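Local coordinates for succinate-semialdehyde dehydrogenase (NAD(P)(+)) (Marinobacter aquaeolei, PDB 3RH9), which probably oxidises succinate semialdehyde to succinate with NAD(P)+ as cofactor, as a member of the aldehyde dehydrogenase family, at residues A[153-158]-A[162-167]. Sequence-based numbering, arbitrary orientation.
Sequences LIVPWN and GMIAKK
Leu153 reaches from the strand into the groove between Ile164 and Lys167, one turn apart on helix 162-174. Its CD1 lies 3.7 Å from Lys167 CB and 3.9 Å from Ile164 CD1; the leucine crosses the isoleucine at about a right angle but runs antiparallel to the lysine chain. Ile164 leaves the helix across the strand direction, pointing neither along the strand nor at it, and the bend at its second torsion (chi2 47°) carries CD1 between Leu153 and Val155. Ile154 turns its side chain to the other face of the sheet, where Phe232 meets it, and contributes only its carbonyl, with O 3.7 Å from Lys167 CE. The lysine is extended as far as CE, and NZ is turned off at the last torsion (chi4 -61°). Its ammonium, beyond the contact, forms a salt bridge with Glu465 and hydrogen bonds with Ser231 and Thr233, so that several partners satisfy a buried charge. Strand 151-154, helix 162-174 and strand 178-181 make a beta-alpha-beta unit of the Rossmann-like domain, which in this family binds the nicotinamide cofactor, and the helix packs back on the strand it follows. Val155, just past the strand end, continues the apolar seam: CG1 sits 3.8 Å from CB of Met163, a selenomethionine, and 4.0 Å from Ile164 CD1. Pro156 then touches through CD, 3.6 Å from Met163 CG, with the two side chains at about right angles. Beyond CG the selenium heads away from the proline, and the methyl CE approaches Asn158, whose ND2 is 4.2 Å from Met163 CE, a loose van der Waals approach. The side chain of Met163 also lies about 4 Å from that of Glu256, the predicted active-site residue, which places this end of the helix beside the probable catalytic centre.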
ATOM      1  N   LEU A 153      11.906   7.706  -7.542  1.00 12.91           N
ATOM      2  CA  LEU A 153      12.382   6.341  -7.700  1.00 12.39           C
ATOM      3  C   LEU A 153      13.785   6.174  -7.085  1.00 14.03           C
ATOM      4  O   LEU A 153      14.775   6.749  -7.598  1.00 15.47           O
ATOM      5  CB  LEU A 153      12.401   5.970  -9.185  1.00 13.33           C
ATOM      6  CG  LEU A 153      11.088   6.166  -9.946  1.00 12.21           C
ATOM      7  CD1 LEU A 153      11.083   5.353 -11.211  1.00 13.48           C
ATOM      8  CD2 LEU A 153       9.930   5.763  -9.090  1.00 12.81           C
ATOM      9  N   ILE A 154      13.874   5.402  -5.996  1.00 12.05           N
ATOM     10  CA  ILE A 154      15.135   5.231  -5.275  1.00 12.49           C
ATOM     11  C   ILE A 154      15.618   3.788  -5.308  1.00 12.88           C
ATOM     12  O   ILE A 154      14.907   2.872  -4.860  1.00 12.86           O
ATOM     13  CB  ILE A 154      15.002   5.700  -3.819  1.00 12.57           C
ATOM     14  CG1 ILE A 154      14.155   6.964  -3.760  1.00 13.42           C
ATOM     15  CG2 ILE A 154      16.355   5.938  -3.188  1.00 10.89           C
ATOM     16  CD1 ILE A 154      14.052   7.537  -2.365  1.00 13.91           C
ATOM     17  N   VAL A 155      16.825   3.585  -5.837  1.00 12.80           N
ATOM     18  CA  VAL A 155      17.330   2.231  -6.077  1.00 13.62           C
ATOM     19  C   VAL A 155      18.696   1.998  -5.429  1.00 13.91           C
ATOM     20  O   VAL A 155      19.422   2.954  -5.175  1.00 14.55           O
ATOM     21  CB  VAL A 155      17.380   1.899  -7.588  1.00 14.47           C
ATOM     22  CG1 VAL A 155      15.986   2.039  -8.212  1.00 13.68           C
ATOM     23  CG2 VAL A 155      18.394   2.784  -8.296  1.00 14.36           C
ATOM     24  N   PRO A 156      19.036   0.722  -5.135  1.00 14.83           N
ATOM     25  CA  PRO A 156      20.289   0.380  -4.470  1.00 14.02           C
ATOM     26  C   PRO A 156      21.344   0.063  -5.505  1.00 15.02           C
ATOM     27  O   PRO A 156      21.099   0.193  -6.700  1.00 15.52           O
ATOM     28  CB  PRO A 156      19.941  -0.915  -3.721  1.00 14.00           C
ATOM     29  CG  PRO A 156      18.599  -1.325  -4.170  1.00 13.25           C
ATOM     30  CD  PRO A 156      18.232  -0.489  -5.352  1.00 14.96           C
ATOM     31  N   TRP A 157      22.504  -0.383  -5.055  1.00 14.78           N
ATOM     32  CA  TRP A 157      23.543  -0.767  -5.984  1.00 15.87           C
ATOM     33  C   TRP A 157      23.419  -2.215  -6.455  1.00 17.61           C
ATOM     34  O   TRP A 157      24.100  -2.582  -7.406  1.00 18.10           O
ATOM     35  CB  TRP A 157      24.930  -0.511  -5.384  1.00 16.67           C
ATOM     36  CG  TRP A 157      25.084  -1.065  -4.003  1.00 16.51           C
ATOM     37  CD1 TRP A 157      25.044  -0.374  -2.834  1.00 15.45           C
ATOM     38  CD2 TRP A 157      25.268  -2.437  -3.652  1.00 17.32           C
ATOM     39  NE1 TRP A 157      25.196  -1.225  -1.772  1.00 15.73           N
ATOM     40  CE2 TRP A 157      25.337  -2.500  -2.247  1.00 17.57           C
ATOM     41  CE3 TRP A 157      25.395  -3.617  -4.393  1.00 17.32           C
ATOM     42  CZ2 TRP A 157      25.532  -3.695  -1.564  1.00 17.80           C
ATOM     43  CZ3 TRP A 157      25.578  -4.801  -3.717  1.00 18.23           C
ATOM     44  CH2 TRP A 157      25.647  -4.834  -2.313  1.00 18.23           C
ATOM     45  N   ASN A 158      22.568  -3.035  -5.817  1.00 17.59           N
ATOM     46  CA  ASN A 158      22.545  -4.471  -6.138  1.00 18.04           C
ATOM     47  C   ASN A 158      22.216  -4.723  -7.603  1.00 20.49           C
ATOM     48  O   ASN A 158      22.753  -5.653  -8.219  1.00 21.02           O
ATOM     49  CB  ASN A 158      21.577  -5.318  -5.301  1.00 18.07           C
ATOM     50  CG  ASN A 158      21.164  -4.680  -4.012  1.00 19.04           C
ATOM     51  OD1 ASN A 158      21.899  -3.902  -3.405  1.00 19.89           O
ATOM     52  ND2 ASN A 158      19.961  -5.032  -3.562  1.00 21.59           N
ATOM     53  N   GLY A 162      18.735  -3.216 -13.314  1.00 18.01           N
ATOM     54  CA  GLY A 162      17.533  -4.016 -13.143  1.00 19.20           C
ATOM     55  C   GLY A 162      16.471  -3.366 -12.264  1.00 19.45           C
ATOM     56  O   GLY A 162      15.298  -3.300 -12.640  1.00 16.97           O
HETATM   57  N   MSE A 163      16.884  -2.892 -11.090  1.00 18.68           N
HETATM   58  CA  MSE A 163      15.962  -2.237 -10.175  1.00 19.59           C
HETATM   59  C   MSE A 163      15.194  -1.124 -10.868  1.00 18.63           C
HETATM   60  O   MSE A 163      13.971  -1.189 -10.991  1.00 18.18           O
HETATM   61  CB  MSE A 163      16.694  -1.667  -8.955  1.00 21.13           C
HETATM   62  CG  MSE A 163      17.226  -2.717  -8.008  1.00 24.42           C
HETATM   63 SE   MSE A 163      15.939  -4.177  -7.777  1.00 64.24          SE
HETATM   64  CE  MSE A 163      16.976  -5.213  -6.462  1.00 27.96           C
ATOM     65  N   ILE A 164      15.911  -0.100 -11.317  1.00 17.35           N
ATOM     66  CA  ILE A 164      15.258   1.055 -11.897  1.00 16.35           C
ATOM     67  C   ILE A 164      14.283   0.654 -13.007  1.00 15.70           C
ATOM     68  O   ILE A 164      13.254   1.295 -13.187  1.00 14.50           O
ATOM     69  CB  ILE A 164      16.274   2.061 -12.434  1.00 16.92           C
ATOM     70  CG1 ILE A 164      15.583   3.401 -12.703  1.00 16.83           C
ATOM     71  CG2 ILE A 164      16.927   1.511 -13.687  1.00 16.68           C
ATOM     72  CD1 ILE A 164      14.680   3.874 -11.571  1.00 15.89           C
ATOM     73  N   ALA A 165      14.603  -0.416 -13.730  1.00 16.07           N
ATOM     74  CA  ALA A 165      13.787  -0.857 -14.862  1.00 16.03           C
ATOM     75  C   ALA A 165      12.397  -1.292 -14.415  1.00 16.91           C
ATOM     76  O   ALA A 165      11.409  -1.038 -15.108  1.00 15.60           O
ATOM     77  CB  ALA A 165      14.473  -1.978 -15.614  1.00 15.10           C
ATOM     78  N   LYS A 166      12.332  -1.951 -13.258  1.00 17.14           N
ATOM     79  CA  LYS A 166      11.064  -2.385 -12.683  1.00 17.18           C
ATOM     80  C   LYS A 166      10.204  -1.175 -12.345  1.00 16.79           C
ATOM     81  O   LYS A 166       8.994  -1.181 -12.548  1.00 18.46           O
ATOM     82  CB  LYS A 166      11.275  -3.213 -11.407  1.00 18.49           C
ATOM     83  CG  LYS A 166      12.094  -4.499 -11.570  1.00 19.56           C
ATOM     84  CD  LYS A 166      12.433  -5.092 -10.200  1.00 19.75           C
ATOM     85  CE  LYS A 166      13.006  -6.500 -10.306  1.00 23.61           C
ATOM     86  NZ  LYS A 166      13.200  -7.163  -8.959  1.00 26.03           N
ATOM     87  N   LYS A 167      10.825  -0.134 -11.821  1.00 14.90           N
ATOM     88  CA  LYS A 167      10.052   0.988 -11.330  1.00 15.54           C
ATOM     89  C   LYS A 167       9.617   1.915 -12.452  1.00 14.82           C
ATOM     90  O   LYS A 167       8.511   2.437 -12.438  1.00 14.33           O
ATOM     91  CB  LYS A 167      10.831   1.770 -10.266  1.00 14.73           C
ATOM     92  CG  LYS A 167      11.244   0.960  -9.063  1.00 14.89           C
ATOM     93  CD  LYS A 167      11.826   1.854  -7.971  1.00 13.97           C
ATOM     94  CE  LYS A 167      12.333   1.024  -6.807  1.00 12.93           C
ATOM     95  NZ  LYS A 167      11.241   0.231  -6.183  1.00 13.43           N
TER